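Local atomic coordinates of pyridoxamine 5-phosphate-dependent dehydrase (Escherichia coli, PDB entry 3B8X), a protein that removes the C3'-hydroxyl of GDP-4-keto-6-deoxy-D-mannose by combined transamination and deoxygenation, a step toward L-colitose for the O-antigen of lipopolysaccharide. Residues N136-D145 and A168-F178; G58-L69 and G179-F187. The protein carries 1 engineered substitution. All coordinates share one frame; numbering follows the deposited sequence.

How the contacts relate
Contact 1 and contact 2 are both largely buried, but contact 1 has an exposed end, at Asp145 and Asn171, whereas the touching residues of contact 2 are almost all buried. Their second segments are continuous in the chain: residues 168-178 form a small hairpin and turns, and residues 179-187 then run into the central sheet, so that Phe184 of contact 2 packs against Ala175 and Gly176 of contact 1. Contact 1 joins loops by stacked phenylalanines and small apolar groups, with asparagines bracing the backbone. Contact 2 instead lays helix 58-68 on strand 181-185, apolar along most of its length and increasingly polar toward the end where the cofactor phosphate of the bound G4M is held.

Contact 1 of 2, residues N136-D145 and A168-F178; sequences NLLGNPNNFD and ATFNNKCAGTF. With NA (sodium ion), chain N.
Phe144 and Phe178 form the tight centre of this contact, an offset stack with ring centroids 4.3 Å apart and planes tilted by only 14°. Phe178 CB also sits over the Phe144 face, 3.9 Å from its centroid, while Asn142 CB covers the opposite face. Flat rings can stack closely where the start of helix 144-151 meets the turn ending at Phe178. Phe170 is equally close-packed: with CG turned anti to its backbone N (chi1 173°), it lays one ring face against the backbone from Asn142 to Phe144, and its CZ comes within 3.2 Å of Asn143 OD1, whose main polar partner is Glu146. Asn171 OD1 lies over the centre of the opposite face. Further along, the side chains are small: Ala168 CB comes within 3.3 Å of Gly139 O, and Pro141 CG lies 3.8 Å from Thr169 O, letting the backbones draw close. The 136-142 loop is braced from within by Asn136 OD1, which accepts from Asn142 ND2 at 2.6 Å and from Asn142 N at 2.7 Å, the donors arriving from opposite faces of its amide.

Toward solvent the fit becomes looser. Exposed Asp145 OD2 accepts a weak bond from Asn171 ND2, 3.1 Å long and bent to 130°. Asn171 belongs to the type I' turn of the hairpin, whose positive phi angles asparagine tolerates readily. Away from the interface, Thr177 O binds a sodium ion that also takes four waters and Asp203.

Glu160, from strand 157-161, links the two segments by accepting from Gly176 N and Phe178 N as well as from Asn136 ND2. The loop 136-143 leaves the end of strand 129-135, and Phe144, opening helix 144-151, packs back on that strand and on strand 157-161.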
loop_
_atom_site.group_PDB
_atom_site.type_symbol
_atom_site.label_atom_id
_atom_site.label_comp_id
_atom_site.label_asym_id
_atom_site.label_seq_id
_atom_site.Cartn_x
_atom_site.Cartn_y
_atom_site.Cartn_z
ATOM N N ASN B 136 -2.730 17.815 12.078
ATOM C CA ASN B 136 -2.441 19.244 11.880
ATOM C C ASN B 136 -3.079 19.639 10.561
ATOM O O ASN B 136 -2.555 19.342 9.478
ATOM C CB ASN B 136 -0.926 19.519 11.880
ATOM C CG ASN B 136 -0.275 19.083 13.176
ATOM O OD1 ASN B 136 -0.722 19.490 14.273
ATOM N ND2 ASN B 136 0.701 18.167 13.073
ATOM N N LEU B 137 -4.261 20.244 10.653
ATOM C CA LEU B 137 -5.048 20.528 9.476
ATOM C C LEU B 137 -4.613 21.697 8.618
ATOM O O LEU B 137 -4.411 22.818 9.091
ATOM C CB LEU B 137 -6.552 20.602 9.795
ATOM C CG LEU B 137 -7.471 20.038 8.697
ATOM C CD1 LEU B 137 -7.540 18.504 8.766
ATOM C CD2 LEU B 137 -8.884 20.622 8.819
ATOM N N LEU B 138 -4.524 21.402 7.335
ATOM C CA LEU B 138 -4.272 22.390 6.304
ATOM C C LEU B 138 -3.001 23.176 6.518
ATOM O O LEU B 138 -2.876 24.304 6.027
ATOM C CB LEU B 138 -5.446 23.368 6.247
ATOM C CG LEU B 138 -6.151 23.426 4.904
ATOM C CD1 LEU B 138 -6.533 22.022 4.452
ATOM C CD2 LEU B 138 -7.357 24.366 5.009
ATOM N N GLY B 139 -2.076 22.635 7.287
ATOM C CA GLY B 139 -0.857 23.394 7.458
ATOM C C GLY B 139 -0.734 23.874 8.912
ATOM O O GLY B 139 0.355 24.265 9.365
ATOM N N ASN B 140 -1.874 23.880 9.583
ATOM C CA ASN B 140 -1.916 24.409 10.933
ATOM C C ASN B 140 -1.592 23.369 11.988
ATOM O O ASN B 140 -2.397 22.445 12.200
ATOM C CB ASN B 140 -3.325 24.936 11.189
ATOM C CG ASN B 140 -3.353 26.169 12.084
ATOM O OD1 ASN B 140 -2.353 26.903 12.199
ATOM N ND2 ASN B 140 -4.527 26.429 12.693
ATOM N N PRO B 141 -0.492 23.560 12.727
ATOM C CA PRO B 141 -0.173 22.609 13.804
ATOM C C PRO B 141 -1.139 22.768 14.979
ATOM O O PRO B 141 -1.696 23.853 15.240
ATOM C CB PRO B 141 1.218 23.060 14.284
ATOM C CG PRO B 141 1.305 24.535 13.969
ATOM C CD PRO B 141 0.321 24.794 12.808
ATOM N N ASN B 142 -1.286 21.683 15.725
ATOM C CA ASN B 142 -2.098 21.726 16.939
ATOM C C ASN B 142 -1.320 22.489 17.990
ATOM O O ASN B 142 -0.108 22.658 17.858
ATOM C CB ASN B 142 -2.295 20.304 17.456
ATOM C CG ASN B 142 -3.354 19.595 16.712
ATOM O OD1 ASN B 142 -4.506 19.646 17.143
ATOM N ND2 ASN B 142 -3.029 19.096 15.483
ATOM N N ASN B 143 -1.980 22.906 19.066
ATOM C CA ASN B 143 -1.208 23.534 20.108
ATOM C C ASN B 143 -0.770 22.425 21.020
ATOM O O ASN B 143 -1.528 21.974 21.873
ATOM C CB ASN B 143 -1.973 24.630 20.858
ATOM C CG ASN B 143 -1.190 25.139 22.041
ATOM O OD1 ASN B 143 -0.364 24.413 22.578
ATOM N ND2 ASN B 143 -1.413 26.387 22.436
ATOM N N PHE B 144 0.435 21.939 20.783
ATOM C CA PHE B 144 0.969 20.796 21.509
ATOM C C PHE B 144 1.190 21.004 23.001
ATOM O O PHE B 144 1.118 20.062 23.771
ATOM C CB PHE B 144 2.141 20.154 20.765
ATOM C CG PHE B 144 1.710 19.471 19.496
ATOM C CD1 PHE B 144 1.929 20.051 18.255
ATOM C CD2 PHE B 144 0.993 18.280 19.569
ATOM C CE1 PHE B 144 1.455 19.427 17.075
ATOM C CE2 PHE B 144 0.560 17.632 18.410
ATOM C CZ PHE B 144 0.763 18.214 17.182
ATOM N N ASP B 145 1.356 22.260 23.401
ATOM C CA ASP B 145 1.479 22.579 24.825
ATOM C C ASP B 145 0.152 22.238 25.484
ATOM O O ASP B 145 0.086 21.482 26.462
ATOM C CB ASP B 145 1.703 24.083 24.993
ATOM C CG ASP B 145 3.137 24.497 24.712
ATOM O OD1 ASP B 145 4.017 23.612 24.667
ATOM O OD2 ASP B 145 3.386 25.709 24.523
ATOM N N ALA B 168 5.362 22.935 8.978
ATOM C CA ALA B 168 4.799 23.780 10.014
ATOM C C ALA B 168 5.702 23.634 11.227
ATOM O O ALA B 168 6.324 22.598 11.414
ATOM C CB ALA B 168 3.401 23.316 10.372
ATOM N N THR B 169 5.712 24.650 12.092
ATOM C CA THR B 169 6.469 24.570 13.344
ATOM C C THR B 169 5.635 25.136 14.496
ATOM O O THR B 169 4.752 25.978 14.285
ATOM C CB THR B 169 7.734 25.383 13.257
ATOM O OG1 THR B 169 7.375 26.774 13.106
ATOM C CG2 THR B 169 8.523 24.958 12.022
ATOM N N PHE B 170 5.868 24.628 15.702
ATOM C CA PHE B 170 5.185 25.132 16.890
ATOM C C PHE B 170 6.217 25.200 17.992
ATOM O O PHE B 170 6.853 24.210 18.350
ATOM C CB PHE B 170 3.960 24.300 17.289
ATOM C CG PHE B 170 3.365 24.714 18.606
ATOM C CD1 PHE B 170 2.509 25.820 18.681
ATOM C CD2 PHE B 170 3.665 24.016 19.775
ATOM C CE1 PHE B 170 1.964 26.230 19.907
ATOM C CE2 PHE B 170 3.127 24.409 21.014
ATOM C CZ PHE B 170 2.269 25.521 21.083
ATOM N N ASN B 171 6.481 26.418 18.437
ATOM C CA ASN B 171 7.533 26.602 19.425
ATOM C C ASN B 171 8.899 26.103 18.896
ATOM O O ASN B 171 9.625 25.435 19.617
ATOM C CB ASN B 171 7.172 25.880 20.739
ATOM C CG ASN B 171 6.140 26.644 21.583
ATOM O OD1 ASN B 171 5.558 27.640 21.142
ATOM N ND2 ASN B 171 5.903 26.161 22.800
ATOM N N ASN B 172 9.280 26.455 17.669
ATOM C CA ASN B 172 10.583 26.031 17.142
ATOM C C ASN B 172 10.728 24.513 16.928
ATOM O O ASN B 172 11.816 24.021 16.606
ATOM C CB ASN B 172 11.699 26.528 18.068
ATOM C CG ASN B 172 12.456 27.704 17.495
ATOM O OD1 ASN B 172 13.670 27.630 17.287
ATOM N ND2 ASN B 172 11.748 28.806 17.250
ATOM N N LYS B 173 9.647 23.767 17.132
ATOM C CA LYS B 173 9.674 22.314 16.936
ATOM C C LYS B 173 8.875 21.988 15.660
ATOM O O LYS B 173 7.765 22.483 15.481
ATOM C CB LYS B 173 9.029 21.628 18.138
ATOM C CG LYS B 173 9.093 20.135 18.068
ATOM C CD LYS B 173 9.072 19.511 19.443
ATOM C CE LYS B 173 9.204 17.986 19.327
ATOM N NZ LYS B 173 10.559 17.646 18.765
ATOM N N CYS B 174 9.412 21.165 14.778
ATOM C CA CYS B 174 8.679 20.875 13.543
ATOM C C CYS B 174 7.457 20.018 13.709
ATOM O O CYS B 174 7.567 18.932 14.248
ATOM C CB CYS B 174 9.558 20.086 12.591
ATOM S SG CYS B 174 10.884 21.097 11.957
ATOM N N ALA B 175 6.350 20.398 13.085
ATOM C CA ALA B 175 5.140 19.531 13.134
ATOM C C ALA B 175 5.566 18.143 12.694
ATOM O O ALA B 175 6.488 18.034 11.878
ATOM C CB ALA B 175 4.047 20.067 12.229
ATOM N N GLY B 176 4.902 17.104 13.212
ATOM C CA GLY B 176 5.252 15.723 12.909
ATOM C C GLY B 176 6.206 15.147 13.966
ATOM O O GLY B 176 6.353 13.928 14.104
ATOM N N THR B 177 6.901 16.014 14.685
ATOM C CA THR B 177 7.859 15.509 15.663
ATOM C C THR B 177 7.451 15.550 17.132
ATOM O O THR B 177 8.214 15.160 18.026
ATOM C CB THR B 177 9.224 16.185 15.508
ATOM O OG1 THR B 177 9.107 17.540 15.970
ATOM C CG2 THR B 177 9.664 16.155 14.020
ATOM N N PHE B 178 6.246 16.012 17.397
ATOM C CA PHE B 178 5.789 16.052 18.782
ATOM C C PHE B 178 5.350 14.665 19.277
ATOM O O PHE B 178 5.606 14.290 20.424
ATOM C CB PHE B 178 4.638 17.031 18.860
ATOM C CG PHE B 178 5.051 18.459 18.570
ATOM C CD1 PHE B 178 5.133 18.942 17.247
ATOM C CD2 PHE B 178 5.374 19.323 19.603
ATOM C CE1 PHE B 178 5.493 20.239 16.992
ATOM C CE2 PHE B 178 5.764 20.625 19.325
ATOM C CZ PHE B 178 5.760 21.096 18.038
HETATM NA NA NA N . 10.204 13.757 18.527
HETATM O O HOH W 1 12.084 15.361 17.640
HETATM O O HOH W 2 8.665 12.089 19.613
HETATM O O HOH W 3 10.052 14.494 20.929
HETATM O O HOH W 4 10.008 12.433 16.158
#

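Contact 2 of 2, residues G58-L69 and G179-F187; sequences GSTANLLMIAAL and GLMGTFSSF. With G4M ([(2R,3S,4R,5R)-5-(2-amino-6-oxo-1,6-dihydro-9H-purin-9-yl)-3,4-dihydroxytetrahydrofuran-2-yl]methyl (2R,3S,4S,5S,6R)-3,4-dihydroxy-5-[({3-hydroxy-2-methyl-5-[(phosphonooxy)methyl]pyridin-4-yl}methyl)amino]-6-methyltetrahydro-2H-pyran-2-yl dihydrogen diphosphate), chain O.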
loop_
_atom_site.group_PDB
_atom_site.type_symbol
_atom_site.label_atom_id
_atom_site.label_comp_id
_atom_site.label_asym_id
_atom_site.label_seq_id
_atom_site.Cartn_x
_atom_site.Cartn_y
_atom_site.Cartn_z
ATOM N N GLY B 58 1.161 8.796 2.047
ATOM C CA GLY B 58 0.880 9.241 3.406
ATOM C C GLY B 58 -0.196 8.300 4.005
ATOM O O GLY B 58 -0.266 8.130 5.217
ATOM N N SER B 59 -1.027 7.684 3.162
ATOM C CA SER B 59 -2.032 6.736 3.672
ATOM C C SER B 59 -1.366 5.466 4.212
ATOM O O SER B 59 -1.729 4.977 5.272
ATOM C CB SER B 59 -3.076 6.359 2.595
ATOM O OG SER B 59 -3.768 7.498 2.093
ATOM N N THR B 60 -0.402 4.910 3.468
ATOM C CA THR B 60 0.301 3.752 3.967
ATOM C C THR B 60 1.227 4.186 5.108
ATOM O O THR B 60 1.658 3.376 5.932
ATOM C CB THR B 60 1.029 2.998 2.803
ATOM O OG1 THR B 60 1.988 3.849 2.156
ATOM C CG2 THR B 60 0.026 2.473 1.821
ATOM N N ALA B 61 1.537 5.467 5.220
ATOM C CA ALA B 61 2.360 5.823 6.396
ATOM C C ALA B 61 1.502 5.760 7.692
ATOM O O ALA B 61 1.893 5.200 8.741
ATOM C CB ALA B 61 2.995 7.246 6.189
ATOM N N ASN B 62 0.270 6.228 7.584
ATOM C CA ASN B 62 -0.647 6.141 8.701
ATOM C C ASN B 62 -0.946 4.674 8.989
ATOM O O ASN B 62 -1.096 4.296 10.154
ATOM C CB ASN B 62 -1.976 6.820 8.337
ATOM C CG ASN B 62 -1.962 8.306 8.512
ATOM O OD1 ASN B 62 -1.040 8.867 9.093
ATOM N ND2 ASN B 62 -3.017 8.971 8.020
ATOM N N LEU B 63 -1.065 3.846 7.938
ATOM C CA LEU B 63 -1.368 2.443 8.179
ATOM C C LEU B 63 -0.277 1.808 9.047
ATOM O O LEU B 63 -0.558 1.162 10.066
ATOM C CB LEU B 63 -1.565 1.669 6.877
ATOM C CG LEU B 63 -1.902 0.179 6.944
ATOM C CD1 LEU B 63 -3.283 -0.122 7.432
ATOM C CD2 LEU B 63 -1.705 -0.343 5.541
ATOM N N LEU B 64 0.967 2.031 8.650
ATOM C CA LEU B 64 2.109 1.511 9.427
ATOM C C LEU B 64 2.220 2.130 10.805
ATOM O O LEU B 64 2.710 1.459 11.726
ATOM C CB LEU B 64 3.436 1.667 8.666
ATOM C CG LEU B 64 3.639 0.859 7.356
ATOM C CD1 LEU B 64 5.080 0.555 6.974
ATOM C CD2 LEU B 64 2.857 -0.420 7.321
ATOM N N MET B 65 1.884 3.417 10.931
ATOM C CA MET B 65 1.972 4.081 12.241
ATOM C C MET B 65 1.121 3.325 13.249
ATOM O O MET B 65 1.593 2.969 14.332
ATOM C CB MET B 65 1.564 5.549 12.160
ATOM C CG MET B 65 1.599 6.175 13.479
ATOM S SD MET B 65 1.361 7.967 13.341
ATOM C CE MET B 65 -0.310 8.158 12.642
ATOM N N ILE B 66 -0.135 3.058 12.892
ATOM C CA ILE B 66 -1.052 2.297 13.775
ATOM C C ILE B 66 -0.615 0.837 13.978
ATOM O O ILE B 66 -0.596 0.285 15.073
ATOM C CB ILE B 66 -2.506 2.320 13.192
ATOM C CG1 ILE B 66 -2.956 3.763 13.045
ATOM C CG2 ILE B 66 -3.460 1.536 14.070
ATOM C CD1 ILE B 66 -2.771 4.567 14.343
ATOM N N ALA B 67 -0.309 0.166 12.889
ATOM C CA ALA B 67 0.086 -1.227 12.992
ATOM C C ALA B 67 1.279 -1.459 13.905
ATOM O O ALA B 67 1.334 -2.408 14.699
ATOM C CB ALA B 67 0.391 -1.732 11.624
ATOM N N ALA B 68 2.309 -0.649 13.735
ATOM C CA ALA B 68 3.486 -0.853 14.557
ATOM C C ALA B 68 3.202 -0.932 16.053
ATOM O O ALA B 68 3.894 -1.637 16.754
ATOM C CB ALA B 68 4.489 0.227 14.279
ATOM N N LEU B 69 2.222 -0.174 16.537
ATOM C CA LEU B 69 1.899 -0.148 17.950
ATOM C C LEU B 69 1.382 -1.472 18.498
ATOM O O LEU B 69 1.335 -1.687 19.701
ATOM C CB LEU B 69 0.907 0.968 18.258
ATOM C CG LEU B 69 1.433 2.359 17.919
ATOM C CD1 LEU B 69 0.332 3.431 17.918
ATOM C CD2 LEU B 69 2.590 2.718 18.819
ATOM N N GLY B 179 4.730 13.906 18.378
ATOM C CA GLY B 179 4.212 12.578 18.645
ATOM C C GLY B 179 5.276 11.487 18.770
ATOM O O GLY B 179 6.462 11.682 18.452
ATOM N N LEU B 180 4.841 10.338 19.259
ATOM C CA LEU B 180 5.711 9.165 19.306
ATOM C C LEU B 180 6.076 8.858 17.837
ATOM O O LEU B 180 7.199 8.425 17.505
ATOM C CB LEU B 180 4.915 7.999 19.893
ATOM C CG LEU B 180 5.553 6.650 19.618
ATOM C CD1 LEU B 180 6.917 6.559 20.332
ATOM C CD2 LEU B 180 4.597 5.552 20.055
ATOM N N MET B 181 5.083 9.069 16.972
ATOM C CA MET B 181 5.222 8.953 15.507
ATOM C C MET B 181 4.559 10.127 14.833
ATOM O O MET B 181 3.579 10.689 15.356
ATOM C CB MET B 181 4.582 7.677 14.961
ATOM C CG MET B 181 5.576 6.505 14.969
ATOM S SD MET B 181 4.868 4.938 14.474
ATOM C CE MET B 181 3.910 4.551 15.889
ATOM N N GLY B 182 5.021 10.419 13.618
ATOM C CA GLY B 182 4.457 11.462 12.816
ATOM C C GLY B 182 4.440 11.053 11.352
ATOM O O GLY B 182 5.438 10.577 10.817
ATOM N N THR B 183 3.332 11.312 10.676
ATOM C CA THR B 183 3.263 10.937 9.258
ATOM C C THR B 183 3.298 12.123 8.311
ATOM O O THR B 183 2.810 13.195 8.649
ATOM C CB THR B 183 2.042 10.036 8.951
ATOM O OG1 THR B 183 0.811 10.702 9.318
ATOM C CG2 THR B 183 2.152 8.656 9.637
ATOM N N PHE B 184 3.893 11.930 7.135
ATOM C CA PHE B 184 3.914 12.963 6.105
ATOM C C PHE B 184 3.503 12.356 4.764
ATOM O O PHE B 184 3.540 11.126 4.578
ATOM C CB PHE B 184 5.296 13.596 5.929
ATOM C CG PHE B 184 5.837 14.226 7.150
ATOM C CD1 PHE B 184 6.182 13.442 8.232
ATOM C CD2 PHE B 184 6.137 15.583 7.171
ATOM C CE1 PHE B 184 6.754 13.989 9.353
ATOM C CE2 PHE B 184 6.761 16.149 8.314
ATOM C CZ PHE B 184 7.035 15.346 9.415
ATOM N N SER B 185 3.081 13.213 3.844
ATOM C CA SER B 185 2.726 12.769 2.496
ATOM C C SER B 185 3.535 13.587 1.510
ATOM O O SER B 185 3.815 14.772 1.733
ATOM C CB SER B 185 1.239 13.003 2.189
ATOM O OG SER B 185 0.960 12.980 0.776
ATOM N N SER B 186 3.923 12.958 0.407
ATOM C CA SER B 186 4.595 13.711 -0.664
ATOM C C SER B 186 3.790 13.525 -1.965
ATOM O O SER B 186 4.357 13.287 -3.050
ATOM C CB SER B 186 6.094 13.366 -0.813
ATOM O OG SER B 186 6.340 11.969 -0.769
ATOM N N PHE B 187 2.463 13.571 -1.838
ATOM C CA PHE B 187 1.612 13.499 -3.037
ATOM C C PHE B 187 1.782 14.790 -3.862
ATOM O O PHE B 187 2.241 15.793 -3.333
ATOM C CB PHE B 187 0.124 13.261 -2.706
ATOM C CG PHE B 187 -0.759 13.223 -3.934
ATOM C CD1 PHE B 187 -0.573 12.240 -4.891
ATOM C CD2 PHE B 187 -1.704 14.223 -4.173
ATOM C CE1 PHE B 187 -1.325 12.239 -6.047
ATOM C CE2 PHE B 187 -2.502 14.207 -5.322
ATOM C CZ PHE B 187 -2.285 13.218 -6.259
HETATM O OP3 G4M O . -2.616 11.220 -0.311
HETATM P PL G4M O . -1.717 10.409 0.713
HETATM O OP1 G4M O . -2.074 8.827 0.749
HETATM O OP2 G4M O . -0.173 10.594 0.309
HETATM O OP4 G4M O . -1.860 11.088 2.187
HETATM C C5B G4M O . -3.094 10.702 2.721
HETATM C C5L G4M O . -3.466 11.711 3.739
HETATM C C6L G4M O . -3.356 11.387 5.085
HETATM N N1L G4M O . -3.740 12.250 5.996
HETATM C C2L G4M O . -4.232 13.436 5.710
HETATM C C2A G4M O . -4.705 14.352 6.814
HETATM C C3L G4M O . -4.344 13.877 4.395
HETATM O O3L G4M O . -4.921 15.077 4.165
HETATM C C4L G4M O . -3.912 12.985 3.362
HETATM C C4A G4M O . -4.005 13.325 2.005
HETATM N N4A G4M O . -4.574 14.442 1.663
HETATM C C4G G4M O . -4.565 14.827 0.297
HETATM C C5G G4M O . -5.808 15.603 -0.071
HETATM C C6G G4M O . -6.050 16.738 0.925
HETATM O O5G G4M O . -5.427 16.188 -1.313
HETATM C C3G G4M O . -4.508 13.608 -0.639
HETATM O O3G G4M O . -3.184 13.524 -1.153
HETATM C C2G G4M O . -5.480 13.823 -1.836
HETATM O O2G G4M O . -5.206 12.921 -2.912
HETATM C C1G G4M O . -5.375 15.234 -2.364
HETATM O O1G G4M O . -6.581 15.467 -3.080
HETATM P P2 G4M O . -6.531 16.320 -4.422
HETATM O O3P G4M O . -5.676 17.671 -4.185
HETATM O O4P G4M O . -8.043 16.812 -4.739
HETATM O OPP G4M O . -5.869 15.294 -5.476
HETATM P P G4M O . -5.959 15.797 -7.000
HETATM O O1P G4M O . -7.395 16.214 -7.616
HETATM O O2P G4M O . -5.424 14.492 -7.739
HETATM O "O5'" G4M O . -4.790 16.822 -7.283
HETATM C "C5'" G4M O . -5.209 18.151 -7.056
HETATM C "C4'" G4M O . -4.835 18.959 -8.288
HETATM O "O4'" G4M O . -3.507 18.565 -8.744
HETATM C "C3'" G4M O . -5.805 18.635 -9.448
HETATM O "O3'" G4M O . -5.916 19.820 -10.221
HETATM C "C2'" G4M O . -5.076 17.510 -10.216
HETATM O "O2'" G4M O . -5.452 17.581 -11.596
HETATM C "C1'" G4M O . -3.636 17.978 -10.059
HETATM N N9 G4M O . -2.689 16.869 -10.218
HETATM C C8 G4M O . -2.566 15.803 -9.385
HETATM N N7 G4M O . -1.582 15.048 -9.832
HETATM C C4 G4M O . -1.736 16.780 -11.201
HETATM C C5 G4M O . -1.008 15.592 -10.955
HETATM C C6 G4M O . 0.081 15.245 -11.833
HETATM O O6 G4M O . 0.767 14.245 -11.690
HETATM N N3 G4M O . -1.420 17.548 -12.248
HETATM C C2 G4M O . -0.430 17.204 -13.056
HETATM N N1 G4M O . 0.326 16.075 -12.870
HETATM N N2 G4M O . -0.142 17.995 -14.124
#
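The phosphate-binding end of a cofactor pocket is built where helix 58-68 begins over strand 181-185. Two backbone amides of the helix's first turn donate to the phosphate of G4M: Gly58 N to OP2 at 2.8 Å and Ser59 N to OP1 at 2.9 Å. Ser59 OG adds a third bond to OP1 at 2.5 Å. From the strand side, Ser185 OG reaches OP2 at 2.7 Å, and the same hydroxyl accepts from Phe187 N in an ST turn that helps fix its rotation. The positive end of the helix dipole probably favours the anion further. Glycine fits position 58 because a beta carbon there would run into Ser185 CB and the phosphate ester oxygen OP4.

One turn on, Thr183 OG1 donates to Asn62 OD1 at 2.6 Å, the two side chains crossing at about a right angle. With chi1 near 58°, the threonine aims its hydroxyl at the amide and its methyl CG2 at Ala61, so one branch serves the polar neighbour and the other the apolar one. Asn62 ND2 in turn donates to Asp161 and Thr92 O, holding the amide beside the pyridine ring of the ligand.

Farther from the site the interface is apolar. Met65 and Met181 lie alongside one another, pointing opposite ways, Met65 SD 3.6 Å from Met181 CB; flexible, unbranched chains can interleave so closely. Met181 CE covers Met65 O at 3.2 Å, and that carbonyl is buried without a hydrogen-bond partner. Leu69 CD2 meets Met181 CE tip to tip at 3.7 Å, and Leu180 extends the patch. The helix runs nearly antiparallel to the strand, at 165°. Helix 205-214 adds Ile207 against Met181. A helix whose N-terminus offers amides and a serine to the cofactor phosphate, lying on the large mixed sheet, is characteristic of fold type I, the aspartate aminotransferase fold.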